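Local coordinates for protein Vlm2 (Streptomyces tsusimaensis, PDB 6ECB) that takes part in making the depsipeptide valinomycin as part of a nonribosomal peptide synthetase, this chain being its thioesterase domain, which probably releases the finished product, at residues P198-S201 with A202-S205; L213-Q216 with M217-M221; S254-E257 with N258-A261; H273-M276 with L277-P280. All coordinates share one frame; numbering follows the deposited sequence.

In the fold
All four contacts are local, each a single run of chain in the thioesterase domain. Contact 2 lies on a regular helix, 206-220, and holds four buried residues. Contact 1 is the loop leading into that same helix, and Ser205 caps the helix start. Contacts 3 and 4 flank the last strand, 264-268: contact 3 is a 3-10 segment before it, and contact 4 is a turn after it, with His273 of a probable catalytic triad. Contacts 1, 2 and 3 are partly buried; contact 4 is at the surface. Side-chain packing is apolar in contact 1, mixed with amides in contact 2, aromatic in contact 3, and includes a guanidinium in contact 4.

Contact 1 (P198-S201 with A202-S205); sequences PRVS and AFLS
The CG of Phe203 sits between its own backbone N and carbonyl carbon, chi1 62°, which folds the ring back over Val200. The carbonyl oxygen Val200 O lies over the centre of one ring face, 3.7 Å above its plane. At the far end of the ring, Phe203 CZ meets Val200 CB at 4.0 Å, the two side chains meeting at a slant. Val200 O also takes two backbone hydrogen bonds. Leu204 N reaches it at 2.9 Å, with the donor almost in line with the carbonyl bond. Phe203 N is at 3.2 Å and comes from above the carbonyl plane. The loop joins helices 183-194 and 206-220, within the helical insertion that probably forms the lid of this alpha/beta-hydrolase domain. An alanine in place of Phe203 would probably uncover Val200 O on its ring side and cost the edge-to-face partner of Tyr208. Leu204 is the centre of an inverse gamma turn, with Ser205 N hydrogen-bonded to Phe203 O at 2.9 Å. Ser205 is the N-cap of the next helix, and its OG hydrogen-bonds to Tyr208 N. Val200 and Phe203 both touch Ile55 of helix 55-60, and Leu204 packs on Ala194.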
ATOM      1  N   PRO A 198     -15.628  12.925   3.514  1.00 36.70           N
ATOM      2  CA  PRO A 198     -16.383  11.680   3.739  1.00 43.68           C
ATOM      3  C   PRO A 198     -15.632  10.422   3.330  1.00 38.27           C
ATOM      4  O   PRO A 198     -16.037   9.319   3.720  1.00 64.33           O
ATOM      5  CB  PRO A 198     -17.643  11.889   2.892  1.00 48.77           C
ATOM      6  CG  PRO A 198     -17.205  12.811   1.797  1.00 45.23           C
ATOM      7  CD  PRO A 198     -16.202  13.733   2.421  1.00 43.15           C
ATOM      8  N   ARG A 199     -14.555  10.556   2.563  1.00 31.52           N
ATOM      9  CA  ARG A 199     -13.748   9.400   2.186  1.00 37.81           C
ATOM     10  C   ARG A 199     -12.949   8.861   3.369  1.00 60.67           C
ATOM     11  O   ARG A 199     -12.672   7.659   3.431  1.00 51.78           O
ATOM     12  CB  ARG A 199     -12.803   9.783   1.043  1.00 41.15           C
ATOM     13  CG  ARG A 199     -13.493  10.151  -0.291  1.00 58.15           C
ATOM     14  CD  ARG A 199     -12.550  10.903  -1.234  1.00 63.84           C
ATOM     15  NE  ARG A 199     -12.380  12.314  -0.870  1.00 70.40           N
ATOM     16  CZ  ARG A 199     -11.763  13.231  -1.620  1.00 87.20           C
ATOM     17  NH1 ARG A 199     -11.249  12.912  -2.802  1.00 83.51           N
ATOM     18  NH2 ARG A 199     -11.665  14.486  -1.187  1.00 91.89           N
ATOM     19  N   VAL A 200     -12.565   9.724   4.314  1.00 33.58           N
ATOM     20  CA  VAL A 200     -11.685   9.304   5.399  1.00 36.26           C
ATOM     21  C   VAL A 200     -12.185   9.685   6.788  1.00 36.36           C
ATOM     22  O   VAL A 200     -11.660   9.174   7.776  1.00 44.56           O
ATOM     23  CB  VAL A 200     -10.270   9.878   5.188  1.00 39.87           C
ATOM     24  CG1 VAL A 200      -9.735   9.468   3.832  1.00 45.57           C
ATOM     25  CG2 VAL A 200     -10.292  11.405   5.321  1.00 41.06           C
ATOM     26  N   SER A 201     -13.168  10.578   6.909  1.00 35.30           N
ATOM     27  CA  SER A 201     -13.560  11.062   8.236  1.00 37.20           C
ATOM     28  C   SER A 201     -14.095   9.946   9.126  1.00 45.88           C
ATOM     29  O   SER A 201     -14.088  10.088  10.352  1.00 45.77           O
ATOM     30  CB  SER A 201     -14.609  12.163   8.103  1.00 52.51           C
ATOM     31  OG  SER A 201     -15.814  11.650   7.581  1.00 46.38           O
ATOM     32  N   ALA A 202     -14.544   8.840   8.533  1.00 47.35           N
ATOM     33  CA  ALA A 202     -15.114   7.749   9.313  1.00 53.46           C
ATOM     34  C   ALA A 202     -14.092   7.167  10.278  1.00 45.52           C
ATOM     35  O   ALA A 202     -14.438   6.782  11.402  1.00 56.61           O
ATOM     36  CB  ALA A 202     -15.633   6.658   8.375  1.00 51.67           C
ATOM     37  N   PHE A 203     -12.827   7.093   9.856  1.00 44.53           N
ATOM     38  CA  PHE A 203     -11.800   6.463  10.668  1.00 43.63           C
ATOM     39  C   PHE A 203     -10.615   7.348  11.035  1.00 57.66           C
ATOM     40  O   PHE A 203      -9.925   7.031  12.005  1.00 37.89           O
ATOM     41  CB  PHE A 203     -11.262   5.220   9.954  1.00 48.08           C
ATOM     42  CG  PHE A 203     -10.615   5.516   8.641  1.00 38.96           C
ATOM     43  CD1 PHE A 203      -9.276   5.827   8.577  1.00 37.96           C
ATOM     44  CD2 PHE A 203     -11.353   5.491   7.461  1.00 45.60           C
ATOM     45  CE1 PHE A 203      -8.663   6.096   7.365  1.00 37.63           C
ATOM     46  CE2 PHE A 203     -10.739   5.754   6.235  1.00 41.70           C
ATOM     47  CZ  PHE A 203      -9.399   6.062   6.190  1.00 40.74           C
ATOM     48  N   LEU A 204     -10.358   8.442  10.319  1.00 33.16           N
ATOM     49  CA  LEU A 204      -9.128   9.208  10.539  1.00 39.30           C
ATOM     50  C   LEU A 204      -9.325  10.239  11.657  1.00 36.76           C
ATOM     51  O   LEU A 204      -9.368  11.453  11.457  1.00 36.37           O
ATOM     52  CB  LEU A 204      -8.672   9.839   9.234  1.00 40.30           C
ATOM     53  CG  LEU A 204      -7.331  10.567   9.203  1.00 52.58           C
ATOM     54  CD1 LEU A 204      -6.379  10.113  10.279  1.00 55.72           C
ATOM     55  CD2 LEU A 204      -6.717  10.374   7.832  1.00 47.01           C
ATOM     56  N   SER A 205      -9.383   9.715  12.876  1.00 30.89           N
ATOM     57  CA  SER A 205      -9.494  10.495  14.097  1.00 32.66           C
ATOM     58  C   SER A 205      -8.111  10.887  14.623  1.00 31.39           C
ATOM     59  O   SER A 205      -7.080  10.438  14.120  1.00 30.55           O
ATOM     60  CB  SER A 205     -10.204   9.676  15.159  1.00 40.66           C
ATOM     61  OG  SER A 205      -9.470   8.473  15.325  1.00 36.70           O
TER

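Contact 2 (L213-Q216 with M217-M221); sequences LRLQ and MHQLM
Leu213 O receives Met217 N at 3.1 Å, the first of four successive backbone hydrogen bonds, each from an N to the carbonyl four residues back. His218 N to Arg214 O follows at 3.2 Å and Gln219 N to Leu215 O at 2.9 Å. Leu220 N to Gln216 O closes the set at 2.8 Å. All belong to helix 206-220, which packs on helix 157-165 of the same probable lid region.

The side-chain packing is between residues three or four apart. Leu215 CG stands anti to the backbone N, chi1 -180°. Its CD1 then rests against Gln219 CG at 3.9 Å, and the two side chains meet at an angle. The same Leu215 CD1 lies 4.1 Å from His218 CD2. Gln216 and Leu220 run side by side and point the same way, with Gln216 CG 3.9 Å from Leu220 CD1. Gln216, Met217 and Leu220 all touch Ile162 of helix 157-165.

The polar ends find partners beyond these two segments. Gln219 OE1 accepts a hydrogen bond from Gly48 N, and its NE2 hydrogen-bonds to Tyr222 OH. His218 NE2 hydrogen-bonds to Pro84 O, and Arg214 NE makes a salt bridge with Asp210. A leucine in place of Gln219 would probably leave Gly48 N and Tyr222 OH without this amide partner.

Gln219 therefore does two jobs: its methylene groups pack on Leu215, and its buried amide ties the helix to the loop at Gly48 and to Tyr222 just past its end, which should fix how that amide is turned.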
ATOM      1  N   LEU A 213       0.991   7.039  12.844  1.00 22.75           N
ATOM      2  CA  LEU A 213       2.334   7.609  12.816  1.00 23.18           C
ATOM      3  C   LEU A 213       3.312   6.756  13.619  1.00 24.10           C
ATOM      4  O   LEU A 213       4.473   6.588  13.221  1.00 23.21           O
ATOM      5  CB  LEU A 213       2.306   9.036  13.342  1.00 24.55           C
ATOM      6  CG  LEU A 213       1.554  10.035  12.463  1.00 31.56           C
ATOM      7  CD1 LEU A 213       1.313  11.320  13.231  1.00 34.72           C
ATOM      8  CD2 LEU A 213       2.362  10.288  11.202  1.00 30.28           C
ATOM      9  N   ARG A 214       2.854   6.177  14.730  1.00 23.98           N
ATOM     10  CA  ARG A 214       3.740   5.328  15.523  1.00 24.35           C
ATOM     11  C   ARG A 214       4.031   4.019  14.800  1.00 23.08           C
ATOM     12  O   ARG A 214       5.182   3.574  14.755  1.00 23.06           O
ATOM     13  CB  ARG A 214       3.135   5.058  16.901  1.00 25.44           C
ATOM     14  CG  ARG A 214       3.023   6.288  17.796  1.00 27.01           C
ATOM     15  CD  ARG A 214       2.422   5.955  19.174  1.00 30.61           C
ATOM     16  NE  ARG A 214       2.268   7.172  19.978  1.00 36.14           N
ATOM     17  CZ  ARG A 214       3.276   7.777  20.602  1.00 52.42           C
ATOM     18  NH1 ARG A 214       4.510   7.274  20.538  1.00 53.50           N
ATOM     19  NH2 ARG A 214       3.049   8.883  21.298  1.00 45.78           N
ATOM     20  N   LEU A 215       3.014   3.391  14.205  1.00 22.13           N
ATOM     21  CA  LEU A 215       3.272   2.163  13.459  1.00 21.03           C
ATOM     22  C   LEU A 215       4.136   2.447  12.231  1.00 20.30           C
ATOM     23  O   LEU A 215       4.989   1.642  11.855  1.00 19.87           O
ATOM     24  CB  LEU A 215       1.956   1.494  13.055  1.00 20.33           C
ATOM     25  CG  LEU A 215       2.079   0.182  12.271  1.00 19.31           C
ATOM     26  CD1 LEU A 215       2.933  -0.847  13.022  1.00 19.69           C
ATOM     27  CD2 LEU A 215       0.686  -0.363  12.008  1.00 18.93           C
ATOM     28  N   GLN A 216       3.944   3.601  11.600  1.00 20.34           N
ATOM     29  CA  GLN A 216       4.768   3.953  10.448  1.00 19.86           C
ATOM     30  C   GLN A 216       6.243   4.031  10.816  1.00 20.50           C
ATOM     31  O   GLN A 216       7.091   3.460  10.122  1.00 22.21           O
ATOM     32  CB  GLN A 216       4.298   5.290   9.858  1.00 22.09           C
ATOM     33  CG  GLN A 216       5.095   5.694   8.634  1.00 21.58           C
ATOM     34  CD  GLN A 216       4.620   7.035   8.088  1.00 26.66           C
ATOM     35  OE1 GLN A 216       4.378   7.964   8.844  1.00 25.73           O
ATOM     36  NE2 GLN A 216       4.474   7.124   6.772  1.00 29.86           N
ATOM     37  N   MET A 217       6.580   4.747  11.898  1.00 21.69           N
ATOM     38  CA  MET A 217       7.976   4.839  12.320  1.00 22.51           C
ATOM     39  C   MET A 217       8.548   3.453  12.572  1.00 23.25           C
ATOM     40  O   MET A 217       9.685   3.158  12.192  1.00 23.94           O
ATOM     41  CB  MET A 217       8.104   5.692  13.588  1.00 24.03           C
ATOM     42  CG  MET A 217       9.542   6.108  13.888  1.00 44.45           C
ATOM     43  SD  MET A 217      10.207   7.243  12.644  1.00 58.56           S
ATOM     44  CE  MET A 217       8.763   8.233  12.299  1.00 37.28           C
ATOM     45  N   HIS A 218       7.758   2.578  13.198  1.00 23.12           N
ATOM     46  CA  HIS A 218       8.203   1.210  13.456  1.00 21.87           C
ATOM     47  C   HIS A 218       8.499   0.464  12.156  1.00 20.70           C
ATOM     48  O   HIS A 218       9.538  -0.186  12.020  1.00 21.09           O
ATOM     49  CB  HIS A 218       7.126   0.471  14.250  1.00 21.92           C
ATOM     50  CG  HIS A 218       7.352  -0.994  14.357  1.00 21.66           C
ATOM     51  ND1 HIS A 218       8.293  -1.530  15.210  1.00 22.59           N
ATOM     52  CD2 HIS A 218       6.755  -2.038  13.740  1.00 20.72           C
ATOM     53  CE1 HIS A 218       8.280  -2.848  15.093  1.00 22.21           C
ATOM     54  NE2 HIS A 218       7.354  -3.182  14.210  1.00 21.08           N
ATOM     55  N   GLN A 219       7.583   0.534  11.196  1.00 19.74           N
ATOM     56  CA  GLN A 219       7.745  -0.251   9.974  1.00 20.26           C
ATOM     57  C   GLN A 219       8.788   0.361   9.048  1.00 19.62           C
ATOM     58  O   GLN A 219       9.396  -0.356   8.234  1.00 20.11           O
ATOM     59  CB  GLN A 219       6.412  -0.381   9.261  1.00 19.69           C
ATOM     60  CG  GLN A 219       5.393  -1.180  10.061  1.00 17.89           C
ATOM     61  CD  GLN A 219       4.196  -1.547   9.271  1.00 18.55           C
ATOM     62  OE1 GLN A 219       3.496  -0.679   8.747  1.00 19.00           O
ATOM     63  NE2 GLN A 219       3.938  -2.855   9.152  1.00 19.87           N
ATOM     64  N   LEU A 220       9.009   1.662   9.157  1.00 20.66           N
ATOM     65  CA  LEU A 220      10.119   2.271   8.431  1.00 24.53           C
ATOM     66  C   LEU A 220      11.466   1.743   8.883  1.00 25.61           C
ATOM     67  O   LEU A 220      12.447   1.926   8.162  1.00 24.34           O
ATOM     68  CB  LEU A 220      10.087   3.794   8.585  1.00 28.78           C
ATOM     69  CG  LEU A 220       8.969   4.480   7.795  1.00 26.25           C
ATOM     70  CD1 LEU A 220       8.936   5.953   8.089  1.00 29.92           C
ATOM     71  CD2 LEU A 220       9.120   4.237   6.277  1.00 29.37           C
ATOM     72  N   MET A 221      11.562   1.108  10.066  1.00 21.27           N
ATOM     73  CA  MET A 221      12.795   0.491  10.493  1.00 21.72           C
ATOM     74  C   MET A 221      12.949  -0.956  10.048  1.00 25.58           C
ATOM     75  O   MET A 221      13.965  -1.559  10.365  1.00 25.16           O
ATOM     76  CB  MET A 221      12.916   0.545  12.038  1.00 28.44           C
ATOM     77  CG  MET A 221      12.765   1.903  12.591  1.00 36.64           C
ATOM     78  SD  MET A 221      12.972   1.859  14.414  1.00 46.07           S
ATOM     79  CE  MET A 221      12.084   3.334  14.836  1.00 51.85           C
TER

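Contact 3 (S254-E257 with N258-A261); sequences SAWE and NYAA
Asn258 N donates a hydrogen bond to Ala255 O at 2.9 Å, the shortest polar bond of the contact. The donor stands well above the carbonyl plane, 59° out of it, and the N-H...O angle is a bent 140°. The same carbonyl oxygen is crowded by side chains. Asn258 CG lies 3.2 Å from Ala255 O, and Tyr259 CD2 comes within 3.3 Å of it at a slant to the ring.

The next hydrogen bond repeats the pattern. Tyr259 N meets Trp256 O at 3.0 Å, again from above the carbonyl plane. Ala260 N to Glu257 O is longer and weak.

Asn258 CG lies anti to its carbonyl carbon, chi1 -61°, which lays the amide back along Ala255, with ND2 of Asn258 3.9 Å from Ala255 CB. The CB of Asn258 also sits over the centre of one face of the Tyr259 ring. Trp256 CE3 and Tyr259 CD2 make a looser apolar contact at 4.4 Å. Trp256 NE1 hydrogen-bonds to Thr139 O, and its ring reaches Val239 of strand 237-241.

Hydrogen bonds from each N to the carbonyl three residues back are the mark of a 3-10 helix. The turn leads from helix 247-250 to strand 264-268, an edge strand of the alpha/beta-hydrolase sheet, and Trp256 and Tyr259 pack on Pro141 and Pro229.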
ATOM      1  N   SER A 254      13.764  -4.102 -12.771  1.00 19.31           N
ATOM      2  CA  SER A 254      13.782  -5.326 -13.569  1.00 19.61           C
ATOM      3  C   SER A 254      14.022  -6.560 -12.712  1.00 19.88           C
ATOM      4  O   SER A 254      13.686  -7.685 -13.131  1.00 19.33           O
ATOM      5  CB  SER A 254      14.844  -5.213 -14.658  1.00 20.93           C
ATOM      6  OG  SER A 254      16.175  -5.218 -14.133  1.00 21.53           O
ATOM      7  N   ALA A 255      14.592  -6.385 -11.519  1.00 18.99           N
ATOM      8  CA  ALA A 255      14.834  -7.523 -10.641  1.00 18.75           C
ATOM      9  C   ALA A 255      13.550  -8.214 -10.190  1.00 17.90           C
ATOM     10  O   ALA A 255      13.636  -9.313  -9.641  1.00 17.72           O
ATOM     11  CB  ALA A 255      15.691  -7.073  -9.453  1.00 19.97           C
ATOM     12  N   TRP A 256      12.357  -7.626 -10.402  1.00 17.40           N
ATOM     13  CA  TRP A 256      11.144  -8.403 -10.121  1.00 16.67           C
ATOM     14  C   TRP A 256      11.148  -9.712 -10.885  1.00 19.69           C
ATOM     15  O   TRP A 256      10.591 -10.697 -10.401  1.00 18.48           O
ATOM     16  CB  TRP A 256       9.843  -7.646 -10.432  1.00 20.07           C
ATOM     17  CG  TRP A 256       9.487  -6.742  -9.302  1.00 18.28           C
ATOM     18  CD1 TRP A 256       9.477  -5.378  -9.316  1.00 17.34           C
ATOM     19  CD2 TRP A 256       9.110  -7.137  -7.982  1.00 17.37           C
ATOM     20  NE1 TRP A 256       9.125  -4.894  -8.069  1.00 17.69           N
ATOM     21  CE2 TRP A 256       8.897  -5.951  -7.232  1.00 16.84           C
ATOM     22  CE3 TRP A 256       8.928  -8.376  -7.351  1.00 18.62           C
ATOM     23  CZ2 TRP A 256       8.545  -5.976  -5.889  1.00 18.06           C
ATOM     24  CZ3 TRP A 256       8.589  -8.392  -6.016  1.00 19.12           C
ATOM     25  CH2 TRP A 256       8.395  -7.204  -5.304  1.00 17.38           C
ATOM     26  N   GLU A 257      11.803  -9.753 -12.043  1.00 19.65           N
ATOM     27  CA  GLU A 257      11.868 -10.995 -12.807  1.00 18.40           C
ATOM     28  C   GLU A 257      12.621 -12.094 -12.064  1.00 20.51           C
ATOM     29  O   GLU A 257      12.349 -13.290 -12.279  1.00 22.29           O
ATOM     30  CB  GLU A 257      12.484 -10.710 -14.179  1.00 22.34           C
ATOM     31  CG  GLU A 257      12.448 -11.912 -15.091  1.00 29.57           C
ATOM     32  CD  GLU A 257      12.505 -11.566 -16.582  1.00 36.33           C
ATOM     33  OE1 GLU A 257      12.617 -10.361 -16.940  1.00 34.85           O
ATOM     34  OE2 GLU A 257      12.438 -12.525 -17.394  1.00 33.22           O
ATOM     35  N   ASN A 258      13.532 -11.732 -11.157  1.00 19.14           N
ATOM     36  CA  ASN A 258      14.217 -12.725 -10.338  1.00 18.98           C
ATOM     37  C   ASN A 258      13.225 -13.575  -9.559  1.00 20.02           C
ATOM     38  O   ASN A 258      13.530 -14.719  -9.206  1.00 18.95           O
ATOM     39  CB  ASN A 258      15.119 -12.082  -9.290  1.00 18.99           C
ATOM     40  CG  ASN A 258      16.218 -11.230  -9.865  1.00 21.29           C
ATOM     41  OD1 ASN A 258      16.339 -11.045 -11.074  1.00 21.64           O
ATOM     42  ND2 ASN A 258      17.066 -10.719  -8.973  1.00 23.03           N
ATOM     43  N   TYR A 259      12.082 -12.989  -9.216  1.00 19.11           N
ATOM     44  CA  TYR A 259      11.135 -13.539  -8.250  1.00 17.10           C
ATOM     45  C   TYR A 259       9.853 -13.984  -8.920  1.00 20.64           C
ATOM     46  O   TYR A 259       8.840 -14.201  -8.249  1.00 23.47           O
ATOM     47  CB  TYR A 259      10.867 -12.492  -7.151  1.00 19.73           C
ATOM     48  CG  TYR A 259      12.186 -12.015  -6.590  1.00 17.85           C
ATOM     49  CD1 TYR A 259      13.017 -12.892  -5.903  1.00 18.42           C
ATOM     50  CD2 TYR A 259      12.628 -10.711  -6.783  1.00 18.42           C
ATOM     51  CE1 TYR A 259      14.276 -12.473  -5.429  1.00 20.81           C
ATOM     52  CE2 TYR A 259      13.870 -10.306  -6.335  1.00 19.76           C
ATOM     53  CZ  TYR A 259      14.677 -11.164  -5.654  1.00 21.67           C
ATOM     54  OH  TYR A 259      15.928 -10.745  -5.222  1.00 22.95           O
ATOM     55  N   ALA A 260       9.876 -14.127 -10.232  1.00 21.58           N
ATOM     56  CA  ALA A 260       8.695 -14.489 -10.993  1.00 23.63           C
ATOM     57  C   ALA A 260       8.918 -15.885 -11.545  1.00 28.76           C
ATOM     58  O   ALA A 260       9.825 -16.087 -12.346  1.00 23.84           O
ATOM     59  CB  ALA A 260       8.466 -13.509 -12.132  1.00 22.41           C
ATOM     60  N   ALA A 261       8.113 -16.846 -11.113  1.00 22.92           N
ATOM     61  CA  ALA A 261       8.224 -18.169 -11.717  1.00 24.68           C
ATOM     62  C   ALA A 261       7.479 -18.246 -13.029  1.00 42.28           C
ATOM     63  O   ALA A 261       7.721 -19.162 -13.814  1.00 45.00           O
ATOM     64  CB  ALA A 261       7.722 -19.254 -10.766  1.00 28.55           C
TER

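Contact 4 (H273-M276 with L277-P280); sequences HATM and LRAP
Arg278 N donates a hydrogen bond to Thr275 O at 3.1 Å, closing a type I beta turn with Met276 and Leu277 at its corners. The donor stands 65° out of the carbonyl plane, a strongly tilted approach. The turn follows His273, which with Ser111 and Asp138 probably forms the catalytic triad of this alpha/beta-hydrolase domain. His273 ND1 hydrogen-bonds to Asp138, and the His273 ring stacks on that of His110.

Arg278 folds back over Thr275. Its chain bends at chi3, -38°, and this bend brings one face of the guanidinium over Thr275 CA, toward the rim of the group. Thr275 CG2 lies 4.0 Å from Arg278 NH2, and Ala274 O is equally near Arg278 NH1. The charge has its partner outside the turn, since Arg278 NE makes a salt bridge with Asp172. Thr275 OG1 hydrogen-bonds to Asp272 N and so ties the turn to the chain just before it.

The side chains of the turn's corner residues, Met276 and Leu277, run alongside each other, pointing the same way, and both touch His110. They meet through methyl groups, Met276 CE lying 4.0 Å from Leu277 CD2.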
ATOM      1  N   HIS A 273       6.696   8.686  -7.166  1.00 27.26           N
ATOM      2  CA  HIS A 273       6.340   7.616  -6.244  1.00 28.65           C
ATOM      3  C   HIS A 273       5.205   8.034  -5.316  1.00 24.34           C
ATOM      4  O   HIS A 273       4.338   7.215  -4.971  1.00 30.95           O
ATOM      5  CB  HIS A 273       7.566   7.199  -5.422  1.00 29.52           C
ATOM      6  CG  HIS A 273       7.341   5.993  -4.556  1.00 30.44           C
ATOM      7  ND1 HIS A 273       7.106   4.739  -5.076  1.00 29.28           N
ATOM      8  CD2 HIS A 273       7.329   5.846  -3.208  1.00 34.07           C
ATOM      9  CE1 HIS A 273       6.948   3.873  -4.090  1.00 30.65           C
ATOM     10  NE2 HIS A 273       7.088   4.514  -2.946  1.00 29.48           N
ATOM     11  N   ALA A 274       5.225   9.283  -4.860  1.00 32.83           N
ATOM     12  CA  ALA A 274       4.183   9.795  -3.974  1.00 48.68           C
ATOM     13  C   ALA A 274       2.927  10.205  -4.744  1.00 55.86           C
ATOM     14  O   ALA A 274       1.803   9.840  -4.370  1.00 56.70           O
ATOM     15  CB  ALA A 274       4.726  10.987  -3.189  1.00 59.21           C
ATOM     16  N   THR A 275       3.094  10.932  -5.838  1.00 37.59           N
ATOM     17  CA  THR A 275       1.935  11.537  -6.491  1.00 30.89           C
ATOM     18  C   THR A 275       1.177  10.586  -7.410  1.00 24.95           C
ATOM     19  O   THR A 275       0.078  10.939  -7.875  1.00 25.92           O
ATOM     20  CB  THR A 275       2.371  12.752  -7.296  1.00 31.90           C
ATOM     21  OG1 THR A 275       3.093  12.332  -8.462  1.00 29.78           O
ATOM     22  CG2 THR A 275       3.227  13.674  -6.460  1.00 63.48           C
ATOM     23  N   MET A 276       1.716   9.395  -7.687  1.00 24.06           N
ATOM     24  CA  MET A 276       1.001   8.475  -8.560  1.00 22.54           C
ATOM     25  C   MET A 276      -0.326   8.024  -7.952  1.00 23.85           C
ATOM     26  O   MET A 276      -1.214   7.607  -8.699  1.00 23.20           O
ATOM     27  CB  MET A 276       1.848   7.233  -8.866  1.00 20.49           C
ATOM     28  CG  MET A 276       2.333   6.558  -7.601  1.00 22.48           C
ATOM     29  SD  MET A 276       2.923   4.889  -7.894  1.00 24.93           S
ATOM     30  CE  MET A 276       1.403   4.025  -8.192  1.00 24.27           C
ATOM     31  N   LEU A 277      -0.475   8.075  -6.627  1.00 19.38           N
ATOM     32  CA  LEU A 277      -1.707   7.597  -5.997  1.00 18.55           C
ATOM     33  C   LEU A 277      -2.701   8.730  -5.756  1.00 21.82           C
ATOM     34  O   LEU A 277      -3.730   8.492  -5.119  1.00 22.40           O
ATOM     35  CB  LEU A 277      -1.417   6.892  -4.671  1.00 20.02           C
ATOM     36  CG  LEU A 277      -0.722   5.539  -4.851  1.00 22.37           C
ATOM     37  CD1 LEU A 277      -0.422   4.963  -3.460  1.00 28.07           C
ATOM     38  CD2 LEU A 277      -1.599   4.597  -5.666  1.00 24.30           C
ATOM     39  N   ARG A 278      -2.399   9.940  -6.222  1.00 22.54           N
ATOM     40  CA  ARG A 278      -3.249  11.110  -6.036  1.00 21.87           C
ATOM     41  C   ARG A 278      -3.618  11.701  -7.380  1.00 23.87           C
ATOM     42  O   ARG A 278      -2.975  11.440  -8.399  1.00 22.50           O
ATOM     43  CB  ARG A 278      -2.554  12.190  -5.205  1.00 27.32           C
ATOM     44  CG  ARG A 278      -1.943  11.596  -3.957  1.00 37.20           C
ATOM     45  CD  ARG A 278      -1.622  12.638  -2.936  1.00 63.60           C
ATOM     46  NE  ARG A 278      -1.107  13.867  -3.531  1.00 67.40           N
ATOM     47  CZ  ARG A 278       0.163  14.263  -3.487  1.00 74.15           C
ATOM     48  NH1 ARG A 278       1.088  13.530  -2.871  1.00 71.38           N
ATOM     49  NH2 ARG A 278       0.507  15.407  -4.066  1.00 69.63           N
ATOM     50  N   ALA A 279      -4.654  12.534  -7.368  1.00 25.71           N
ATOM     51  CA  ALA A 279      -5.055  13.211  -8.582  1.00 23.97           C
ATOM     52  C   ALA A 279      -3.945  14.171  -9.009  1.00 27.02           C
ATOM     53  O   ALA A 279      -3.258  14.746  -8.162  1.00 29.99           O
ATOM     54  CB  ALA A 279      -6.362  13.977  -8.358  1.00 27.38           C
ATOM     55  N   PRO A 280      -3.748  14.371 -10.318  1.00 26.40           N
ATOM     56  CA  PRO A 280      -4.484  13.822 -11.462  1.00 25.04           C
ATOM     57  C   PRO A 280      -3.904  12.516 -11.964  1.00 25.24           C
ATOM     58  O   PRO A 280      -4.495  11.879 -12.825  1.00 25.52           O
ATOM     59  CB  PRO A 280      -4.320  14.905 -12.517  1.00 30.18           C
ATOM     60  CG  PRO A 280      -2.935  15.412 -12.227  1.00 27.48           C
ATOM     61  CD  PRO A 280      -2.806  15.416 -10.748  1.00 28.09           C
TER